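Side-chain contacts in terminase small subunit (PDB 6EJQ), which probably recognises the packaging site of the viral DNA and regulates the ATPase of the large terminase subunit, working as a ring of nine subunits: residues Thr99-Pro102 against Pro106-Gly109; Ile75-Leu80 against Met123-Glu128; Glu24-Leu29 against Arg35-Glu40; Gln85-Asn90 against Ile108-Ala113. All coordinates share one frame; numbering follows the deposited sequence.

Contact 1 of 4, residues Thr99-Pro102 against Pro106-Gly109; sequences TEHP and PVIG
Two first torsions bring the H101 ring and a methyl of V107 together: H101 holds CG anti to its carbonyl carbon (chi1 -61°), while V107 at chi1 171° leaves CG2 beside its own backbone N. Both belong to the loop between helix 59-95 and helix 112-139, which doubles back on itself with one isolated beta bridge, E100 to P106, and forms no sheet. The evidence for a CH-pi contact is geometric: V107 CG2 lies over one face of the imidazole, 3.9 Å from the centroid of the H101 ring and 18° off its normal. The two side chains cross at about a right angle. At the ring's edge, near its plane, H101 CD2 comes within 3.6 Å of P106 O. A backbone bond from V107 N to T99 O, 3.1 Å long and almost straight, ties the two sides of the loop; the donor stands above the carbonyl plane. The neighbouring ring atom, H101 NE2, is hydrogen-bonded to N90 OD1 on helix 59-95, which, with V107 CG2 over the face, restrains the ring's rotation. P106 also packs on M95 of a neighbouring subunit. The methyl that covers the imidazole reaches the backbone of segment 99-102 too, V107 CG2 lying 3.4 Å from E100 N.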
loop_
_atom_site.group_PDB
_atom_site.type_symbol
_atom_site.label_atom_id
_atom_site.label_comp_id
_atom_site.label_asym_id
_atom_site.label_seq_id
_atom_site.Cartn_x
_atom_site.Cartn_y
_atom_site.Cartn_z
ATOM N N THR B 99 -12.346 -19.583 -29.807
ATOM C CA THR B 99 -11.265 -20.276 -29.089
ATOM C C THR B 99 -9.917 -20.185 -29.823
ATOM O O THR B 99 -8.891 -20.635 -29.300
ATOM C CB THR B 99 -11.618 -21.762 -28.884
ATOM O OG1 THR B 99 -11.884 -22.374 -30.154
ATOM C CG2 THR B 99 -12.844 -21.889 -28.000
ATOM N N GLU B 100 -9.930 -19.570 -31.005
ATOM C CA GLU B 100 -8.814 -19.587 -31.935
ATOM C C GLU B 100 -8.878 -18.317 -32.789
ATOM O O GLU B 100 -9.959 -17.911 -33.241
ATOM C CB GLU B 100 -8.920 -20.843 -32.810
ATOM C CG GLU B 100 -7.763 -21.099 -33.764
ATOM C CD GLU B 100 -7.924 -22.406 -34.532
ATOM O OE1 GLU B 100 -7.966 -22.370 -35.780
ATOM O OE2 GLU B 100 -8.017 -23.472 -33.890
ATOM N N HIS B 101 -7.726 -17.681 -32.992
ATOM C CA HIS B 101 -7.659 -16.475 -33.814
ATOM C C HIS B 101 -7.614 -16.874 -35.296
ATOM O O HIS B 101 -7.405 -18.049 -35.611
ATOM C CB HIS B 101 -6.448 -15.613 -33.421
ATOM C CG HIS B 101 -6.485 -15.138 -32.001
ATOM N ND1 HIS B 101 -7.332 -14.139 -31.576
ATOM C CD2 HIS B 101 -5.800 -15.546 -30.904
ATOM C CE1 HIS B 101 -7.162 -13.948 -30.279
ATOM N NE2 HIS B 101 -6.235 -14.786 -29.849
ATOM N N PRO B 102 -7.830 -15.907 -36.212
ATOM C CA PRO B 102 -7.675 -16.196 -37.644
ATOM C C PRO B 102 -6.310 -16.786 -38.044
ATOM O O PRO B 102 -6.247 -17.564 -38.990
ATOM C CB PRO B 102 -7.895 -14.824 -38.299
ATOM C CG PRO B 102 -8.826 -14.115 -37.372
ATOM C CD PRO B 102 -8.468 -14.596 -35.984
ATOM N N PRO B 106 -4.109 -19.863 -30.214
ATOM C CA PRO B 106 -5.205 -19.984 -29.253
ATOM C C PRO B 106 -5.585 -18.662 -28.571
ATOM O O PRO B 106 -4.723 -17.813 -28.334
ATOM C CB PRO B 106 -4.649 -20.964 -28.214
ATOM C CG PRO B 106 -3.188 -20.712 -28.230
ATOM C CD PRO B 106 -2.837 -20.357 -29.653
ATOM N N VAL B 107 -6.874 -18.511 -28.280
ATOM C CA VAL B 107 -7.397 -17.413 -27.482
ATOM C C VAL B 107 -7.062 -17.703 -26.020
ATOM O O VAL B 107 -7.451 -18.746 -25.489
ATOM C CB VAL B 107 -8.921 -17.267 -27.659
ATOM C CG1 VAL B 107 -9.504 -16.268 -26.671
ATOM C CG2 VAL B 107 -9.247 -16.839 -29.082
ATOM N N ILE B 108 -6.329 -16.782 -25.389
ATOM C CA ILE B 108 -5.934 -16.880 -23.983
ATOM C C ILE B 108 -6.626 -15.759 -23.194
ATOM O O ILE B 108 -6.500 -14.585 -23.538
ATOM C CB ILE B 108 -4.398 -16.791 -23.851
ATOM C CG1 ILE B 108 -3.746 -18.003 -24.540
ATOM C CG2 ILE B 108 -3.969 -16.698 -22.382
ATOM C CD1 ILE B 108 -2.273 -17.837 -24.828
ATOM N N GLY B 109 -7.338 -16.129 -22.127
ATOM C CA GLY B 109 -8.178 -15.195 -21.366
ATOM C C GLY B 109 -7.408 -14.038 -20.754
ATOM O O GLY B 109 -6.255 -14.192 -20.363
#

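Contact 2 of 4, residues Ile75-Leu80 against Met123-Glu128; sequences IFQKDL and MKIDQE
Helix segments 75-80 and 123-128 run nearly antiparallel, their axes 160° apart and 10.2 Å distant at closest approach, with Q77 and I125 facing each other. Q77 and I125 make up most of the contact. CG of Q77 stands anti to the backbone N (chi1 -162°) and the chain continues extended, so that the two side chains lie alongside each other, pointing opposite ways, and Q77 CD comes within 3.7 Å of I125 CG2. The Q77 amide donates to the next residue along, Q77 NE2 to D126 OD1 at 2.8 Å. This bond is close to straight (169°) and leaves in the amide plane, but it meets D126 OD1 from above the carboxylate plane. The two segments face each other within the helical hairpin of the C-terminal domain, made by helices 59-95 and 112-139 in each of the nine subunits of the ring. The same Q77 NE2 also bonds to I122 O. D126 OD1 forms a salt bridge with R129, and D126 OD2 another with R72 of a neighbouring subunit; these positive partners would favour an ionised carboxylate. I125 CD1 meets L80 CD1 at 4.0 Å, the two side chains crossing obliquely, and L80 also packs on M118 and I122.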
loop_
_atom_site.group_PDB
_atom_site.type_symbol
_atom_site.label_atom_id
_atom_site.label_comp_id
_atom_site.label_asym_id
_atom_site.label_seq_id
_atom_site.Cartn_x
_atom_site.Cartn_y
_atom_site.Cartn_z
ATOM N N ILE B 75 11.850 1.944 -26.136
ATOM C CA ILE B 75 11.922 0.560 -26.582
ATOM C C ILE B 75 10.988 -0.336 -25.773
ATOM O O ILE B 75 10.278 -1.162 -26.347
ATOM C CB ILE B 75 13.361 0.004 -26.498
ATOM C CG1 ILE B 75 14.257 0.722 -27.500
ATOM C CG2 ILE B 75 13.388 -1.500 -26.769
ATOM C CD1 ILE B 75 15.726 0.619 -27.171
ATOM N N PHE B 76 11.024 -0.211 -24.448
ATOM C CA PHE B 76 10.128 -1.005 -23.599
ATOM C C PHE B 76 8.678 -0.631 -23.895
ATOM O O PHE B 76 7.824 -1.505 -24.014
ATOM C CB PHE B 76 10.411 -0.812 -22.100
ATOM C CG PHE B 76 11.769 -1.299 -21.639
ATOM C CD1 PHE B 76 12.351 -2.449 -22.146
ATOM C CD2 PHE B 76 12.437 -0.619 -20.629
ATOM C CE1 PHE B 76 13.594 -2.882 -21.689
ATOM C CE2 PHE B 76 13.672 -1.052 -20.158
ATOM C CZ PHE B 76 14.253 -2.191 -20.689
ATOM N N GLN B 77 8.413 0.662 -24.040
ATOM C CA GLN B 77 7.063 1.144 -24.345
ATOM C C GLN B 77 6.517 0.479 -25.603
ATOM O O GLN B 77 5.356 0.076 -25.639
ATOM C CB GLN B 77 7.038 2.663 -24.515
ATOM C CG GLN B 77 5.656 3.280 -24.401
ATOM C CD GLN B 77 5.676 4.786 -24.547
ATOM O OE1 GLN B 77 6.428 5.331 -25.354
ATOM N NE2 GLN B 77 4.832 5.466 -23.782
ATOM N N LYS B 78 7.369 0.324 -26.611
ATOM C CA LYS B 78 6.959 -0.316 -27.857
ATOM C C LYS B 78 6.653 -1.802 -27.678
ATOM O O LYS B 78 5.700 -2.314 -28.269
ATOM C CB LYS B 78 8.002 -0.097 -28.936
ATOM C CG LYS B 78 7.534 -0.445 -30.335
ATOM C CD LYS B 78 8.656 -0.148 -31.317
ATOM C CE LYS B 78 8.466 -0.885 -32.627
ATOM N NZ LYS B 78 7.531 -0.124 -33.483
ATOM N N ASP B 79 7.440 -2.484 -26.850
ATOM C CA ASP B 79 7.137 -3.869 -26.474
ATOM C C ASP B 79 5.786 -3.972 -25.764
ATOM O O ASP B 79 4.979 -4.847 -26.091
ATOM C CB ASP B 79 8.222 -4.452 -25.576
ATOM C CG ASP B 79 9.537 -4.653 -26.292
ATOM O OD1 ASP B 79 9.564 -4.675 -27.545
ATOM O OD2 ASP B 79 10.552 -4.794 -25.590
ATOM N N LEU B 80 5.552 -3.078 -24.805
ATOM C CA LEU B 80 4.311 -3.067 -24.038
ATOM C C LEU B 80 3.096 -2.777 -24.910
ATOM O O LEU B 80 2.063 -3.408 -24.742
ATOM C CB LEU B 80 4.387 -2.068 -22.870
ATOM C CG LEU B 80 5.440 -2.343 -21.788
ATOM C CD1 LEU B 80 5.276 -1.362 -20.641
ATOM C CD2 LEU B 80 5.399 -3.771 -21.266
ATOM N N MET B 123 1.106 4.740 -20.485
ATOM C CA MET B 123 0.881 6.177 -20.248
ATOM C C MET B 123 1.894 6.792 -19.282
ATOM O O MET B 123 2.318 7.924 -19.489
ATOM C CB MET B 123 -0.556 6.451 -19.773
ATOM C CG MET B 123 -1.615 6.206 -20.847
ATOM S SD MET B 123 -3.299 6.640 -20.356
ATOM C CE MET B 123 -3.690 5.329 -19.207
ATOM N N LYS B 124 2.269 6.050 -18.238
ATOM C CA LYS B 124 3.309 6.475 -17.292
ATOM C C LYS B 124 4.659 6.726 -17.940
ATOM O O LYS B 124 5.383 7.631 -17.519
ATOM C CB LYS B 124 3.505 5.429 -16.199
ATOM C CG LYS B 124 2.371 5.368 -15.201
ATOM C CD LYS B 124 2.677 6.148 -13.937
ATOM C CE LYS B 124 1.519 6.081 -12.938
ATOM N NZ LYS B 124 1.019 4.696 -12.689
ATOM N N ILE B 125 5.003 5.906 -18.933
ATOM C CA ILE B 125 6.262 6.057 -19.659
ATOM C C ILE B 125 6.290 7.403 -20.399
ATOM O O ILE B 125 7.337 8.068 -20.417
ATOM C CB ILE B 125 6.549 4.852 -20.583
ATOM C CG1 ILE B 125 6.882 3.616 -19.735
ATOM C CG2 ILE B 125 7.710 5.138 -21.519
ATOM C CD1 ILE B 125 6.787 2.301 -20.479
ATOM N N ASP B 126 5.150 7.814 -20.959
ATOM C CA ASP B 126 5.030 9.149 -21.578
ATOM C C ASP B 126 5.241 10.262 -20.559
ATOM O O ASP B 126 5.967 11.206 -20.824
ATOM C CB ASP B 126 3.653 9.373 -22.237
ATOM C CG ASP B 126 3.465 8.611 -23.557
ATOM O OD1 ASP B 126 4.447 8.160 -24.182
ATOM O OD2 ASP B 126 2.289 8.491 -23.988
ATOM N N GLN B 127 4.582 10.172 -19.404
ATOM C CA GLN B 127 4.672 11.243 -18.412
ATOM C C GLN B 127 6.052 11.332 -17.775
ATOM O O GLN B 127 6.565 12.425 -17.555
ATOM C CB GLN B 127 3.577 11.111 -17.352
ATOM C CG GLN B 127 2.167 11.389 -17.878
ATOM C CD GLN B 127 2.061 12.652 -18.753
ATOM O OE1 GLN B 127 1.520 12.606 -19.873
ATOM N NE2 GLN B 127 2.589 13.780 -18.251
ATOM N N GLU B 128 6.654 10.182 -17.505
ATOM C CA GLU B 128 8.040 10.118 -17.062
ATOM C C GLU B 128 9.007 10.731 -18.081
ATOM O O GLU B 128 9.948 11.426 -17.691
ATOM C CB GLU B 128 8.420 8.678 -16.719
ATOM C CG GLU B 128 7.791 8.227 -15.405
ATOM C CD GLU B 128 7.818 6.721 -15.161
ATOM O OE1 GLU B 128 8.233 5.928 -16.042
ATOM O OE2 GLU B 128 7.383 6.329 -14.058
#

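Contact 3 of 4, residues Glu24-Leu29 against Arg35-Glu40; sequences EIAQTL and RKVTEE
A26 and V37 meet with their CB and CG2 3.7 Å apart, on the side of helix 22-33 that faces the incoming segment 35-40. V37 has chi1 -35°, with CG1 anti to its carbonyl carbon and CG2 between the backbone N and that carbon. This rotation sends V37 CG2 over the helix backbone, where it lies 3.4 Å from A26 CA. The short A26 side chain permits the approach: its CB reaches the other backbone directly, 3.6 Å from V37 O and 3.7 Å from T38 C. Across the two segments the contact is therefore apolar packing, without a hydrogen bond. Polar closure comes from S30, whose OG is hydrogen-bonded both to A26 O and to V37 N. T38, at chi1 60°, places OG1 to cap the next helix as its N-cap residue, bonding to E41 N. R35 extends its guanidinium past V37, whose CG1 lies 3.7 Å above the plane, offset toward the rim of the group, and forms a salt bridge with E41. Within the N-terminal domain, a member of the helix-turn-helix clan, this contact closes the turn between helices 22-33 and 39-53: A26 also packs on V42 of helix 39-53, while L29 packs on F8, V12 and L15 of helix 4-17.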
loop_
_atom_site.group_PDB
_atom_site.type_symbol
_atom_site.label_atom_id
_atom_site.label_comp_id
_atom_site.label_asym_id
_atom_site.label_seq_id
_atom_site.Cartn_x
_atom_site.Cartn_y
_atom_site.Cartn_z
ATOM N N GLU B 24 39.258 -14.900 -3.654
ATOM C CA GLU B 24 38.507 -15.662 -4.662
ATOM C C GLU B 24 38.628 -15.029 -6.042
ATOM O O GLU B 24 38.692 -15.736 -7.042
ATOM C CB GLU B 24 37.020 -15.754 -4.302
ATOM C CG GLU B 24 36.701 -16.578 -3.069
ATOM C CD GLU B 24 35.208 -16.647 -2.811
ATOM O OE1 GLU B 24 34.631 -15.621 -2.375
ATOM O OE2 GLU B 24 34.614 -17.720 -3.057
ATOM N N ILE B 25 38.626 -13.699 -6.083
ATOM C CA ILE B 25 38.755 -12.949 -7.331
ATOM C C ILE B 25 40.114 -13.238 -7.956
ATOM O O ILE B 25 40.212 -13.447 -9.164
ATOM C CB ILE B 25 38.620 -11.421 -7.111
ATOM C CG1 ILE B 25 37.190 -11.062 -6.678
ATOM C CG2 ILE B 25 38.992 -10.655 -8.380
ATOM C CD1 ILE B 25 37.023 -9.620 -6.247
ATOM N N ALA B 26 41.148 -13.236 -7.118
ATOM C CA ALA B 26 42.502 -13.554 -7.541
ATOM C C ALA B 26 42.612 -14.967 -8.111
ATOM O O ALA B 26 43.135 -15.150 -9.205
ATOM C CB ALA B 26 43.463 -13.374 -6.384
ATOM N N GLN B 27 42.093 -15.954 -7.380
ATOM C CA GLN B 27 42.093 -17.351 -7.848
ATOM C C GLN B 27 41.314 -17.543 -9.160
ATOM O O GLN B 27 41.716 -18.336 -10.014
ATOM C CB GLN B 27 41.531 -18.292 -6.769
ATOM C CG GLN B 27 42.407 -18.451 -5.532
ATOM C CD GLN B 27 41.687 -19.169 -4.390
ATOM O OE1 GLN B 27 41.811 -20.385 -4.227
ATOM N NE2 GLN B 27 40.923 -18.418 -3.603
ATOM N N THR B 28 40.215 -16.808 -9.312
ATOM C CA THR B 28 39.338 -16.928 -10.475
ATOM C C THR B 28 39.963 -16.336 -11.738
ATOM O O THR B 28 39.931 -16.965 -12.803
ATOM C CB THR B 28 37.975 -16.241 -10.215
ATOM O OG1 THR B 28 37.368 -16.821 -9.055
ATOM C CG2 THR B 28 37.022 -16.397 -11.406
ATOM N N LEU B 29 40.508 -15.127 -11.620
ATOM C CA LEU B 29 41.049 -14.402 -12.780
ATOM C C LEU B 29 42.416 -14.898 -13.254
ATOM O O LEU B 29 42.773 -14.691 -14.404
ATOM C CB LEU B 29 41.117 -12.904 -12.487
ATOM C CG LEU B 29 39.808 -12.209 -12.110
ATOM C CD1 LEU B 29 40.003 -10.712 -12.222
ATOM C CD2 LEU B 29 38.622 -12.648 -12.957
ATOM N N ARG B 35 48.105 -16.471 -15.427
ATOM C CA ARG B 35 49.110 -15.830 -14.591
ATOM C C ARG B 35 48.686 -15.912 -13.124
ATOM O O ARG B 35 47.497 -15.882 -12.827
ATOM C CB ARG B 35 49.216 -14.366 -14.986
ATOM C CG ARG B 35 50.476 -13.680 -14.498
ATOM C CD ARG B 35 50.181 -12.341 -13.861
ATOM N NE ARG B 35 49.280 -11.504 -14.660
ATOM C CZ ARG B 35 48.665 -10.414 -14.198
ATOM N NH1 ARG B 35 48.846 -10.002 -12.948
ATOM N NH2 ARG B 35 47.863 -9.720 -14.994
ATOM N N LYS B 36 49.642 -16.006 -12.210
ATOM C CA LYS B 36 49.326 -16.118 -10.788
ATOM C C LYS B 36 49.063 -14.730 -10.220
ATOM O O LYS B 36 50.008 -14.045 -9.816
ATOM C CB LYS B 36 50.479 -16.787 -10.029
ATOM C CG LYS B 36 50.773 -18.223 -10.451
ATOM C CD LYS B 36 52.258 -18.544 -10.307
ATOM C CE LYS B 36 52.571 -20.004 -10.587
ATOM N NZ LYS B 36 52.280 -20.864 -9.412
ATOM N N VAL B 37 47.796 -14.304 -10.195
ATOM C CA VAL B 37 47.455 -12.993 -9.607
ATOM C C VAL B 37 47.226 -13.204 -8.109
ATOM O O VAL B 37 46.659 -14.216 -7.699
ATOM C CB VAL B 37 46.274 -12.251 -10.312
ATOM C CG1 VAL B 37 46.273 -12.491 -11.818
ATOM C CG2 VAL B 37 44.930 -12.628 -9.737
ATOM N N THR B 38 47.702 -12.263 -7.305
ATOM C CA THR B 38 47.669 -12.383 -5.856
ATOM C C THR B 38 46.515 -11.560 -5.286
ATOM O O THR B 38 46.020 -10.642 -5.945
ATOM C CB THR B 38 48.994 -11.884 -5.231
ATOM O OG1 THR B 38 49.214 -10.508 -5.569
ATOM C CG2 THR B 38 50.178 -12.715 -5.729
ATOM N N GLU B 39 46.094 -11.895 -4.065
ATOM C CA GLU B 39 45.208 -11.029 -3.274
ATOM C C GLU B 39 45.654 -9.571 -3.352
ATOM O O GLU B 39 44.839 -8.692 -3.625
ATOM C CB GLU B 39 45.178 -11.441 -1.788
ATOM C CG GLU B 39 43.885 -12.081 -1.296
ATOM C CD GLU B 39 43.618 -11.798 0.183
ATOM O OE1 GLU B 39 43.172 -10.676 0.507
ATOM O OE2 GLU B 39 43.855 -12.693 1.023
ATOM N N GLU B 40 46.947 -9.336 -3.123
ATOM C CA GLU B 40 47.498 -7.977 -2.993
ATOM C C GLU B 40 47.332 -7.161 -4.263
ATOM O O GLU B 40 47.045 -5.974 -4.190
ATOM C CB GLU B 40 48.983 -7.988 -2.569
ATOM C CG GLU B 40 49.212 -8.092 -1.061
ATOM C CD GLU B 40 48.637 -9.365 -0.437
ATOM O OE1 GLU B 40 48.111 -9.278 0.698
ATOM O OE2 GLU B 40 48.694 -10.449 -1.075
#

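Contact 4 of 4, residues Gln85-Asn90 against Ile108-Ala113; sequences QNMLRN and IGVRPA
The return of the connecting loop to the start of helix 112-139, alongside the later part of helix 59-95, is the element to which this contact belongs, and N90, M87, I108 and V110 make it. The polar link is a bond from I108 N to N90 OD1, 2.9 Å long with an angle of 166° at the hydrogen. It approaches from well above the carbonyl plane of the N90 amide. The same oxygen also receives a second donor from the loop. At the other end of the amide, N90 ND2 is held by N86 O at 2.8 Å, a bond bent to 133°; N86 O also accepts N90 N from the opposite face of its plane. With both ends engaged, the rotation of the amide is well defined. In the helical hairpin of the C-terminal domain this lies where the loop rejoins the second helix, R111 taking its N-cap position. Next to the asparagine, V110 points toward the helix and spreads its methyls: V110 CG2 is 4.0 Å from N90 CB, and V110 CG1 is 4.0 Å from M87 CE. M87 bends at chi3 (79°) to bring that methyl round, and it crosses V110 at about a right angle. M87 packs further on P112 of a neighbouring subunit, and I108 on M94 of that same subunit.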
loop_
_atom_site.group_PDB
_atom_site.type_symbol
_atom_site.label_atom_id
_atom_site.label_comp_id
_atom_site.label_asym_id
_atom_site.label_seq_id
_atom_site.Cartn_x
_atom_site.Cartn_y
_atom_site.Cartn_z
ATOM N N GLN B 85 -1.880 -4.780 -27.459
ATOM C CA GLN B 85 -2.719 -5.170 -28.600
ATOM C C GLN B 85 -3.114 -6.649 -28.565
ATOM O O GLN B 85 -4.252 -6.981 -28.877
ATOM C CB GLN B 85 -2.067 -4.822 -29.948
ATOM C CG GLN B 85 -2.090 -3.340 -30.285
ATOM C CD GLN B 85 -3.496 -2.769 -30.473
ATOM O OE1 GLN B 85 -4.305 -3.320 -31.212
ATOM N NE2 GLN B 85 -3.781 -1.654 -29.807
ATOM N N ASN B 86 -2.189 -7.530 -28.190
ATOM C CA ASN B 86 -2.523 -8.949 -28.039
ATOM C C ASN B 86 -3.584 -9.161 -26.967
ATOM O O ASN B 86 -4.487 -9.973 -27.140
ATOM C CB ASN B 86 -1.305 -9.792 -27.685
ATOM C CG ASN B 86 -1.623 -11.273 -27.673
ATOM O OD1 ASN B 86 -1.305 -11.990 -26.721
ATOM N ND2 ASN B 86 -2.279 -11.737 -28.726
ATOM N N MET B 87 -3.475 -8.422 -25.868
ATOM C CA MET B 87 -4.425 -8.541 -24.771
ATOM C C MET B 87 -5.830 -8.158 -25.202
ATOM O O MET B 87 -6.771 -8.883 -24.915
ATOM C CB MET B 87 -3.982 -7.691 -23.582
ATOM C CG MET B 87 -2.736 -8.218 -22.900
ATOM S SD MET B 87 -1.995 -6.991 -21.815
ATOM C CE MET B 87 -3.066 -7.150 -20.391
ATOM N N LEU B 88 -5.951 -7.027 -25.893
ATOM C CA LEU B 88 -7.217 -6.592 -26.476
ATOM C C LEU B 88 -7.785 -7.608 -27.447
ATOM O O LEU B 88 -8.982 -7.886 -27.424
ATOM C CB LEU B 88 -7.052 -5.296 -27.277
ATOM C CG LEU B 88 -7.409 -3.967 -26.658
ATOM C CD1 LEU B 88 -7.335 -2.920 -27.766
ATOM C CD2 LEU B 88 -8.794 -3.995 -26.011
ATOM N N ARG B 89 -6.922 -8.102 -28.334
ATOM C CA ARG B 89 -7.306 -9.078 -29.353
ATOM C C ARG B 89 -7.914 -10.300 -28.690
ATOM O O ARG B 89 -8.971 -10.780 -29.094
ATOM C CB ARG B 89 -6.078 -9.480 -30.178
ATOM C CG ARG B 89 -6.355 -10.408 -31.344
ATOM C CD ARG B 89 -5.129 -10.586 -32.228
ATOM N NE ARG B 89 -4.193 -11.595 -31.705
ATOM C CZ ARG B 89 -3.727 -12.666 -32.363
ATOM N NH1 ARG B 89 -4.083 -12.931 -33.623
ATOM N NH2 ARG B 89 -2.870 -13.488 -31.752
ATOM N N ASN B 90 -7.233 -10.790 -27.664
ATOM C CA ASN B 90 -7.714 -11.927 -26.895
ATOM C C ASN B 90 -9.022 -11.633 -26.173
ATOM O O ASN B 90 -9.929 -12.461 -26.216
ATOM C CB ASN B 90 -6.647 -12.408 -25.925
ATOM C CG ASN B 90 -5.615 -13.278 -26.603
ATOM O OD1 ASN B 90 -5.919 -14.394 -27.008
ATOM N ND2 ASN B 90 -4.393 -12.774 -26.737
ATOM N N ILE B 108 -6.329 -16.782 -25.389
ATOM C CA ILE B 108 -5.934 -16.880 -23.983
ATOM C C ILE B 108 -6.626 -15.759 -23.194
ATOM O O ILE B 108 -6.500 -14.585 -23.538
ATOM C CB ILE B 108 -4.398 -16.791 -23.851
ATOM C CG1 ILE B 108 -3.746 -18.003 -24.540
ATOM C CG2 ILE B 108 -3.969 -16.698 -22.382
ATOM C CD1 ILE B 108 -2.273 -17.837 -24.828
ATOM N N GLY B 109 -7.338 -16.129 -22.127
ATOM C CA GLY B 109 -8.178 -15.195 -21.366
ATOM C C GLY B 109 -7.408 -14.038 -20.754
ATOM O O GLY B 109 -6.255 -14.192 -20.363
ATOM N N VAL B 110 -8.051 -12.872 -20.720
ATOM C CA VAL B 110 -7.474 -11.636 -20.179
ATOM C C VAL B 110 -8.563 -10.886 -19.422
ATOM O O VAL B 110 -9.713 -10.847 -19.862
ATOM C CB VAL B 110 -6.938 -10.710 -21.297
ATOM C CG1 VAL B 110 -6.343 -9.442 -20.703
ATOM C CG2 VAL B 110 -5.895 -11.425 -22.129
ATOM N N ARG B 111 -8.190 -10.280 -18.300
ATOM C CA ARG B 111 -9.114 -9.493 -17.495
ATOM C C ARG B 111 -9.073 -8.035 -17.962
ATOM O O ARG B 111 -7.994 -7.531 -18.279
ATOM C CB ARG B 111 -8.737 -9.585 -16.019
ATOM C CG ARG B 111 -8.679 -11.016 -15.509
ATOM C CD ARG B 111 -8.741 -11.113 -13.988
ATOM N NE ARG B 111 -7.534 -10.565 -13.353
ATOM C CZ ARG B 111 -7.484 -9.586 -12.438
ATOM N NH1 ARG B 111 -8.585 -8.983 -11.974
ATOM N NH2 ARG B 111 -6.295 -9.205 -11.966
ATOM N N PRO B 112 -10.242 -7.350 -18.008
ATOM C CA PRO B 112 -10.270 -5.909 -18.294
ATOM C C PRO B 112 -9.312 -5.081 -17.428
ATOM O O PRO B 112 -8.648 -4.175 -17.937
ATOM C CB PRO B 112 -11.717 -5.524 -17.995
ATOM C CG PRO B 112 -12.493 -6.770 -18.271
ATOM C CD PRO B 112 -11.605 -7.893 -17.826
ATOM N N ALA B 113 -9.225 -5.420 -16.143
ATOM C CA ALA B 113 -8.360 -4.707 -15.203
ATOM C C ALA B 113 -6.896 -4.781 -15.611
ATOM O O ALA B 113 -6.155 -3.812 -15.431
ATOM C CB ALA B 113 -8.540 -5.246 -13.796
#

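How the contacts relate
Along the chain contact 3 comes first, wholly within the N-terminal domain; the other three lie in the C-terminal domain, on the far side of the chain's centre. Contact 3 is 44 Å from contact 2 and 56 Å from contact 1, centre to centre, so it is separate packing. Contacts 2 and 4 both join helices 59-95 and 112-139. The centres of contacts 2 and 4 are 19 Å apart, and contact 4 falls between the segments of contact 2 in sequence. Contact 1 adjoins contact 4, with centres 10 Å apart and I108 and G109 in common. Together contacts 1, 2 and 4 run from the loop into the helix pair, and each touches the same neighbouring subunit, consistent with this domain building the nine-subunit ring.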